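Local atomic coordinates of outer membrane protein YopM (Yersinia pestis, PDB entry 1JL5), a protein that probably acts as a secreted effector that alters host cell physiology and promotes bacterial survival, and is a leucine-rich repeat protein forming a hollow cylindrical homotetramer. Residues L239-K250 / S258-L269. Residues are numbered along the deposited sequence; the frame is centred on the assembly and turned at random.
Sequences LTTIYADNNLLK and SLEALNVRDNYL. With CA (calcium ion), chain B; CA (calcium ion), chain C.
Ala244 O is gripped by two asparagine amides from opposite faces of its carbonyl plane. Asn267 ND2 reaches across from the next repeat to Ala244 O at 2.7 Å, and Asn247 ND2 of the same turn reaches Ala244 O at 2.8 Å. With CG beside the backbone N (chi1 -85°), the Asn267 amide lies toward segment 239-250, and Asn267 OD1 accepts from Leu249 N at 3.1 Å. This is the asparagine ladder of leucine-rich repeats. Asn247 continues it to Ala222 O and Leu227 N, and Asn287 to Val264 O and Leu269 N.

Strands 241-243 and 261-263 pair in parallel. On one sheet face Asn263 CB sits over the centre of the Tyr243 ring, 3.5 Å from the centroid, a CH-pi contact. A water joins Tyr243 OH to Asn263 ND2. On the other face Leu262 CD1 meets Ile242 CB at 3.7 Å.

Asn246 OD1 and Asp266 OD2 bind one calcium, each at 2.0 Å, with their planes 72° apart. Asn326 of the second subunit also binds it, and Asp266 OD1 holds a second calcium with Asn307 O and Glu308 OE1 of that subunit, so the carboxylate bridges two intersubunit sites. Strands 241-243 of LRR 9 and 261-263 of LRR 10 lie between strands 219-221 and 281-283.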
ATOM      1  N   LEU A 239     -22.267 -26.489 -10.803  1.00 23.46           N
ATOM      2  CA  LEU A 239     -21.478 -25.648  -9.923  1.00 22.01           C
ATOM      3  C   LEU A 239     -20.176 -25.326 -10.637  1.00 21.70           C
ATOM      4  O   LEU A 239     -19.308 -26.179 -10.792  1.00 22.08           O
ATOM      5  CB  LEU A 239     -21.206 -26.366  -8.604  1.00 21.49           C
ATOM      6  CG  LEU A 239     -20.539 -25.522  -7.518  1.00 21.02           C
ATOM      7  CD1 LEU A 239     -21.241 -24.171  -7.392  1.00 21.64           C
ATOM      8  CD2 LEU A 239     -20.592 -26.278  -6.204  1.00 17.76           C
ATOM      9  N   THR A 240     -20.045 -24.087 -11.086  1.00 21.05           N
ATOM     10  CA  THR A 240     -18.853 -23.687 -11.809  1.00 22.19           C
ATOM     11  C   THR A 240     -17.990 -22.748 -10.998  1.00 21.75           C
ATOM     12  O   THR A 240     -16.824 -22.530 -11.313  1.00 22.40           O
ATOM     13  CB  THR A 240     -19.232 -23.012 -13.115  1.00 22.98           C
ATOM     14  OG1 THR A 240     -20.174 -21.972 -12.845  1.00 23.69           O
ATOM     15  CG2 THR A 240     -19.859 -24.026 -14.068  1.00 22.36           C
ATOM     16  N   THR A 241     -18.563 -22.183  -9.947  1.00 21.40           N
ATOM     17  CA  THR A 241     -17.800 -21.279  -9.118  1.00 21.75           C
ATOM     18  C   THR A 241     -17.882 -21.622  -7.661  1.00 20.42           C
ATOM     19  O   THR A 241     -18.962 -21.731  -7.088  1.00 20.90           O
ATOM     20  CB  THR A 241     -18.251 -19.829  -9.291  1.00 22.61           C
ATOM     21  OG1 THR A 241     -17.864 -19.372 -10.589  1.00 26.39           O
ATOM     22  CG2 THR A 241     -17.603 -18.940  -8.232  1.00 23.26           C
ATOM     23  N   ILE A 242     -16.721 -21.808  -7.061  1.00 20.77           N
ATOM     24  CA  ILE A 242     -16.666 -22.091  -5.650  1.00 20.61           C
ATOM     25  C   ILE A 242     -15.648 -21.177  -5.028  1.00 20.47           C
ATOM     26  O   ILE A 242     -14.482 -21.184  -5.403  1.00 21.04           O
ATOM     27  CB  ILE A 242     -16.222 -23.523  -5.332  1.00 20.13           C
ATOM     28  CG1 ILE A 242     -17.289 -24.521  -5.763  1.00 19.98           C
ATOM     29  CG2 ILE A 242     -15.960 -23.650  -3.822  1.00 19.27           C
ATOM     30  CD1 ILE A 242     -16.858 -25.951  -5.543  1.00 20.65           C
ATOM     31  N   TYR A 243     -16.115 -20.371  -4.091  1.00 22.38           N
ATOM     32  CA  TYR A 243     -15.252 -19.488  -3.342  1.00 21.05           C
ATOM     33  C   TYR A 243     -15.426 -20.006  -1.942  1.00 20.15           C
ATOM     34  O   TYR A 243     -16.521 -19.954  -1.388  1.00 20.74           O
ATOM     35  CB  TYR A 243     -15.721 -18.040  -3.437  1.00 21.11           C
ATOM     36  CG  TYR A 243     -15.086 -17.306  -4.586  1.00 22.86           C
ATOM     37  CD1 TYR A 243     -15.166 -17.805  -5.882  1.00 23.48           C
ATOM     38  CD2 TYR A 243     -14.383 -16.124  -4.376  1.00 25.64           C
ATOM     39  CE1 TYR A 243     -14.562 -17.151  -6.941  1.00 24.56           C
ATOM     40  CE2 TYR A 243     -13.769 -15.457  -5.432  1.00 27.42           C
ATOM     41  CZ  TYR A 243     -13.863 -15.980  -6.712  1.00 27.41           C
ATOM     42  OH  TYR A 243     -13.249 -15.342  -7.764  1.00 29.46           O
ATOM     43  N   ALA A 244     -14.355 -20.558  -1.394  1.00 20.04           N
ATOM     44  CA  ALA A 244     -14.382 -21.089  -0.041  1.00 19.01           C
ATOM     45  C   ALA A 244     -13.086 -20.629   0.598  1.00 18.41           C
ATOM     46  O   ALA A 244     -12.522 -21.282   1.473  1.00 20.69           O
ATOM     47  CB  ALA A 244     -14.467 -22.606  -0.073  1.00 18.55           C
ATOM     48  N   ASP A 245     -12.614 -19.488   0.120  1.00 18.63           N
ATOM     49  CA  ASP A 245     -11.397 -18.891   0.624  1.00 18.00           C
ATOM     50  C   ASP A 245     -11.625 -18.558   2.082  1.00 19.53           C
ATOM     51  O   ASP A 245     -12.762 -18.506   2.549  1.00 18.48           O
ATOM     52  CB  ASP A 245     -11.104 -17.594  -0.117  1.00 18.17           C
ATOM     53  CG  ASP A 245     -12.266 -16.621  -0.043  1.00 21.41           C
ATOM     54  OD1 ASP A 245     -13.296 -16.883  -0.701  1.00 22.28           O
ATOM     55  OD2 ASP A 245     -12.164 -15.612   0.684  1.00 21.99           O
ATOM     56  N   ASN A 246     -10.534 -18.349   2.802  1.00 18.32           N
ATOM     57  CA  ASN A 246     -10.624 -17.951   4.186  1.00 18.65           C
ATOM     58  C   ASN A 246     -11.557 -18.769   5.030  1.00 18.50           C
ATOM     59  O   ASN A 246     -12.421 -18.242   5.725  1.00 19.42           O
ATOM     60  CB  ASN A 246     -11.014 -16.485   4.250  1.00 16.84           C
ATOM     61  CG  ASN A 246      -9.929 -15.609   3.732  1.00 18.27           C
ATOM     62  OD1 ASN A 246      -8.875 -15.507   4.349  1.00 18.51           O
ATOM     63  ND2 ASN A 246     -10.153 -14.988   2.580  1.00 17.87           N
ATOM     64  N   ASN A 247     -11.375 -20.072   4.963  1.00 19.24           N
ATOM     65  CA  ASN A 247     -12.171 -20.962   5.764  1.00 20.43           C
ATOM     66  C   ASN A 247     -11.205 -21.836   6.516  1.00 19.86           C
ATOM     67  O   ASN A 247     -10.053 -21.457   6.721  1.00 19.49           O
ATOM     68  CB  ASN A 247     -13.109 -21.771   4.881  1.00 20.05           C
ATOM     69  CG  ASN A 247     -14.368 -21.006   4.556  1.00 21.28           C
ATOM     70  OD1 ASN A 247     -15.141 -20.680   5.453  1.00 21.32           O
ATOM     71  ND2 ASN A 247     -14.573 -20.695   3.282  1.00 18.40           N
ATOM     72  N   LEU A 248     -11.669 -22.999   6.937  1.00 21.20           N
ATOM     73  CA  LEU A 248     -10.825 -23.907   7.683  1.00 21.85           C
ATOM     74  C   LEU A 248     -10.721 -25.206   6.920  1.00 21.93           C
ATOM     75  O   LEU A 248     -10.721 -26.285   7.502  1.00 24.32           O
ATOM     76  CB  LEU A 248     -11.429 -24.139   9.060  1.00 22.93           C
ATOM     77  CG  LEU A 248     -11.522 -22.844   9.863  1.00 24.87           C
ATOM     78  CD1 LEU A 248     -12.340 -23.069  11.125  1.00 25.89           C
ATOM     79  CD2 LEU A 248     -10.119 -22.374  10.195  1.00 24.32           C
ATOM     80  N   LEU A 249     -10.626 -25.092   5.604  1.00 21.34           N
ATOM     81  CA  LEU A 249     -10.529 -26.263   4.756  1.00 21.86           C
ATOM     82  C   LEU A 249      -9.143 -26.874   4.800  1.00 21.51           C
ATOM     83  O   LEU A 249      -8.145 -26.168   4.673  1.00 22.13           O
ATOM     84  CB  LEU A 249     -10.878 -25.891   3.320  1.00 19.60           C
ATOM     85  CG  LEU A 249     -12.257 -25.267   3.118  1.00 19.11           C
ATOM     86  CD1 LEU A 249     -12.463 -24.973   1.633  1.00 18.51           C
ATOM     87  CD2 LEU A 249     -13.335 -26.210   3.649  1.00 18.73           C
ATOM     88  N   LYS A 250      -9.089 -28.187   4.989  1.00 22.96           N
ATOM     89  CA  LYS A 250      -7.823 -28.916   5.023  1.00 24.95           C
ATOM     90  C   LYS A 250      -7.760 -29.683   3.711  1.00 23.72           C
ATOM     91  O   LYS A 250      -6.694 -30.062   3.234  1.00 24.01           O
ATOM     92  CB  LYS A 250      -7.785 -29.913   6.183  1.00 28.98           C
ATOM     93  CG  LYS A 250      -8.120 -29.343   7.543  1.00 35.34           C
ATOM     94  CD  LYS A 250      -9.617 -29.111   7.674  1.00 41.93           C
ATOM     95  CE  LYS A 250      -9.986 -28.590   9.049  1.00 42.02           C
ATOM     96  NZ  LYS A 250     -11.435 -28.262   9.117  1.00 44.94           N
ATOM     97  N   SER A 258     -17.693 -29.662 -13.487  1.00 24.18           N
ATOM     98  CA  SER A 258     -17.559 -28.570 -14.434  1.00 24.86           C
ATOM     99  C   SER A 258     -17.110 -27.294 -13.753  1.00 23.52           C
ATOM    100  O   SER A 258     -17.323 -26.198 -14.262  1.00 22.58           O
ATOM    101  CB  SER A 258     -18.883 -28.340 -15.155  1.00 26.22           C
ATOM    102  OG  SER A 258     -19.224 -29.481 -15.916  1.00 30.82           O
ATOM    103  N   LEU A 259     -16.482 -27.441 -12.597  1.00 23.74           N
ATOM    104  CA  LEU A 259     -16.008 -26.287 -11.861  1.00 22.68           C
ATOM    105  C   LEU A 259     -15.128 -25.447 -12.768  1.00 21.78           C
ATOM    106  O   LEU A 259     -14.256 -25.967 -13.462  1.00 20.87           O
ATOM    107  CB  LEU A 259     -15.204 -26.729 -10.643  1.00 22.54           C
ATOM    108  CG  LEU A 259     -14.862 -25.591  -9.684  1.00 21.05           C
ATOM    109  CD1 LEU A 259     -16.152 -25.015  -9.114  1.00 19.02           C
ATOM    110  CD2 LEU A 259     -13.971 -26.115  -8.573  1.00 21.27           C
ATOM    111  N   GLU A 260     -15.357 -24.143 -12.765  1.00 21.48           N
ATOM    112  CA  GLU A 260     -14.565 -23.246 -13.596  1.00 23.02           C
ATOM    113  C   GLU A 260     -13.711 -22.334 -12.743  1.00 21.54           C
ATOM    114  O   GLU A 260     -12.584 -21.998 -13.097  1.00 23.64           O
ATOM    115  CB  GLU A 260     -15.478 -22.391 -14.453  1.00 22.85           C
ATOM    116  CG  GLU A 260     -16.192 -23.158 -15.532  1.00 28.26           C
ATOM    117  CD  GLU A 260     -17.268 -22.333 -16.177  1.00 28.56           C
ATOM    118  OE1 GLU A 260     -17.045 -21.123 -16.371  1.00 31.04           O
ATOM    119  OE2 GLU A 260     -18.332 -22.893 -16.496  1.00 32.94           O
ATOM    120  N   ALA A 261     -14.268 -21.921 -11.618  1.00 20.78           N
ATOM    121  CA  ALA A 261     -13.559 -21.026 -10.734  1.00 21.38           C
ATOM    122  C   ALA A 261     -13.534 -21.595  -9.341  1.00 20.18           C
ATOM    123  O   ALA A 261     -14.571 -21.903  -8.751  1.00 20.33           O
ATOM    124  CB  ALA A 261     -14.221 -19.649 -10.732  1.00 18.88           C
ATOM    125  N   LEU A 262     -12.330 -21.754  -8.824  1.00 20.08           N
ATOM    126  CA  LEU A 262     -12.170 -22.270  -7.489  1.00 19.39           C
ATOM    127  C   LEU A 262     -11.267 -21.332  -6.734  1.00 19.33           C
ATOM    128  O   LEU A 262     -10.100 -21.160  -7.075  1.00 19.78           O
ATOM    129  CB  LEU A 262     -11.551 -23.666  -7.503  1.00 19.21           C
ATOM    130  CG  LEU A 262     -11.281 -24.229  -6.108  1.00 19.05           C
ATOM    131  CD1 LEU A 262     -12.585 -24.339  -5.335  1.00 20.11           C
ATOM    132  CD2 LEU A 262     -10.603 -25.578  -6.220  1.00 18.86           C
ATOM    133  N   ASN A 263     -11.827 -20.687  -5.729  1.00 18.43           N
ATOM    134  CA  ASN A 263     -11.029 -19.816  -4.912  1.00 18.90           C
ATOM    135  C   ASN A 263     -11.114 -20.399  -3.523  1.00 17.29           C
ATOM    136  O   ASN A 263     -12.169 -20.391  -2.900  1.00 17.85           O
ATOM    137  CB  ASN A 263     -11.564 -18.395  -4.891  1.00 19.59           C
ATOM    138  CG  ASN A 263     -10.662 -17.475  -4.122  1.00 20.75           C
ATOM    139  OD1 ASN A 263     -10.038 -17.884  -3.143  1.00 23.44           O
ATOM    140  ND2 ASN A 263     -10.580 -16.229  -4.550  1.00 22.41           N
ATOM    141  N   VAL A 264     -10.004 -20.948  -3.058  1.00 16.69           N
ATOM    142  CA  VAL A 264      -9.960 -21.518  -1.726  1.00 17.64           C
ATOM    143  C   VAL A 264      -8.778 -20.863  -1.058  1.00 16.86           C
ATOM    144  O   VAL A 264      -8.082 -21.457  -0.239  1.00 20.34           O
ATOM    145  CB  VAL A 264      -9.771 -23.028  -1.774  1.00 15.95           C
ATOM    146  CG1 VAL A 264     -11.059 -23.675  -2.228  1.00 14.96           C
ATOM    147  CG2 VAL A 264      -8.627 -23.377  -2.710  1.00 14.93           C
ATOM    148  N   ARG A 265      -8.564 -19.617  -1.449  1.00 17.26           N
ATOM    149  CA  ARG A 265      -7.482 -18.825  -0.919  1.00 18.88           C
ATOM    150  C   ARG A 265      -7.557 -18.865   0.588  1.00 17.05           C
ATOM    151  O   ARG A 265      -8.634 -18.818   1.177  1.00 15.64           O
ATOM    152  CB  ARG A 265      -7.601 -17.380  -1.400  1.00 20.32           C
ATOM    153  CG  ARG A 265      -6.706 -16.395  -0.673  1.00 25.25           C
ATOM    154  CD  ARG A 265      -6.895 -15.017  -1.270  1.00 28.69           C
ATOM    155  NE  ARG A 265      -6.279 -13.954  -0.483  1.00 34.88           N
ATOM    156  CZ  ARG A 265      -4.977 -13.698  -0.440  1.00 36.90           C
ATOM    157  NH1 ARG A 265      -4.118 -14.429  -1.144  1.00 36.46           N
ATOM    158  NH2 ARG A 265      -4.533 -12.692   0.306  1.00 36.58           N
ATOM    159  N   ASP A 266      -6.391 -18.965   1.196  1.00 16.54           N
ATOM    160  CA  ASP A 266      -6.278 -18.994   2.627  1.00 15.61           C
ATOM    161  C   ASP A 266      -7.107 -20.074   3.279  1.00 16.76           C
ATOM    162  O   ASP A 266      -8.173 -19.831   3.858  1.00 15.56           O
ATOM    163  CB  ASP A 266      -6.650 -17.646   3.228  1.00 16.20           C
ATOM    164  CG  ASP A 266      -6.187 -17.528   4.652  1.00 17.42           C
ATOM    165  OD1 ASP A 266      -5.720 -18.552   5.191  1.00 18.69           O
ATOM    166  OD2 ASP A 266      -6.285 -16.433   5.232  1.00 18.02           O
ATOM    167  N   ASN A 267      -6.604 -21.284   3.154  1.00 16.13           N
ATOM    168  CA  ASN A 267      -7.214 -22.430   3.772  1.00 18.40           C
ATOM    169  C   ASN A 267      -6.021 -23.257   4.149  1.00 17.76           C
ATOM    170  O   ASN A 267      -4.902 -22.763   4.128  1.00 17.68           O
ATOM    171  CB  ASN A 267      -8.146 -23.146   2.806  1.00 18.16           C
ATOM    172  CG  ASN A 267      -9.526 -22.535   2.806  1.00 18.33           C
ATOM    173  OD1 ASN A 267     -10.247 -22.626   3.801  1.00 18.61           O
ATOM    174  ND2 ASN A 267      -9.896 -21.883   1.705  1.00 15.95           N
ATOM    175  N   TYR A 268      -6.233 -24.511   4.481  1.00 18.92           N
ATOM    176  CA  TYR A 268      -5.112 -25.312   4.901  1.00 19.31           C
ATOM    177  C   TYR A 268      -4.890 -26.424   3.915  1.00 19.13           C
ATOM    178  O   TYR A 268      -4.623 -27.557   4.299  1.00 20.28           O
ATOM    179  CB  TYR A 268      -5.401 -25.880   6.281  1.00 19.61           C
ATOM    180  CG  TYR A 268      -4.161 -26.127   7.084  1.00 21.59           C
ATOM    181  CD1 TYR A 268      -3.359 -25.066   7.495  1.00 21.08           C
ATOM    182  CD2 TYR A 268      -3.800 -27.417   7.458  1.00 19.50           C
ATOM    183  CE1 TYR A 268      -2.229 -25.283   8.269  1.00 23.91           C
ATOM    184  CE2 TYR A 268      -2.674 -27.646   8.227  1.00 22.05           C
ATOM    185  CZ  TYR A 268      -1.897 -26.577   8.628  1.00 21.88           C
ATOM    186  OH  TYR A 268      -0.789 -26.803   9.390  1.00 26.14           O
ATOM    187  N   LEU A 269      -4.996 -26.090   2.638  1.00 18.95           N
ATOM    188  CA  LEU A 269      -4.840 -27.079   1.597  1.00 18.06           C
ATOM    189  C   LEU A 269      -3.403 -27.372   1.247  1.00 18.58           C
ATOM    190  O   LEU A 269      -2.604 -26.475   1.009  1.00 19.13           O
ATOM    191  CB  LEU A 269      -5.584 -26.636   0.348  1.00 19.76           C
ATOM    192  CG  LEU A 269      -7.075 -26.402   0.556  1.00 17.13           C
ATOM    193  CD1 LEU A 269      -7.671 -25.875  -0.733  1.00 18.80           C
ATOM    194  CD2 LEU A 269      -7.748 -27.702   0.981  1.00 15.75           C
TER
HETATM  195 CA    CA B2001      -7.248 -14.648   5.225  1.00 18.84          CA
HETATM  196 CA    CA C2002      -4.065 -19.013   6.630  1.00 19.20          CA
HETATM  197  O   HOH W   1     -11.109 -14.229  -6.550  1.00 58.43           O
HETATM  198  O   HOH W   2      -8.334 -13.131   1.324  1.00 36.41           O
HETATM  199  O   HOH W   3      -4.183 -30.090   4.545  1.00 33.16           O
HETATM  200  O   HOH W   4      -5.219 -17.151   7.510  1.00 15.32           O
HETATM  201  O   HOH W   5      -8.177 -12.643   4.999  1.00 24.95           O
HETATM  202  O   HOH W   6      -6.098 -14.273   3.378  1.00 20.04           O
HETATM  203  O   HOH W   7      -7.865 -15.039   7.430  1.00 22.45           O
HETATM  204  O   HOH W   8      -2.933 -17.477   5.336  1.00 19.09           O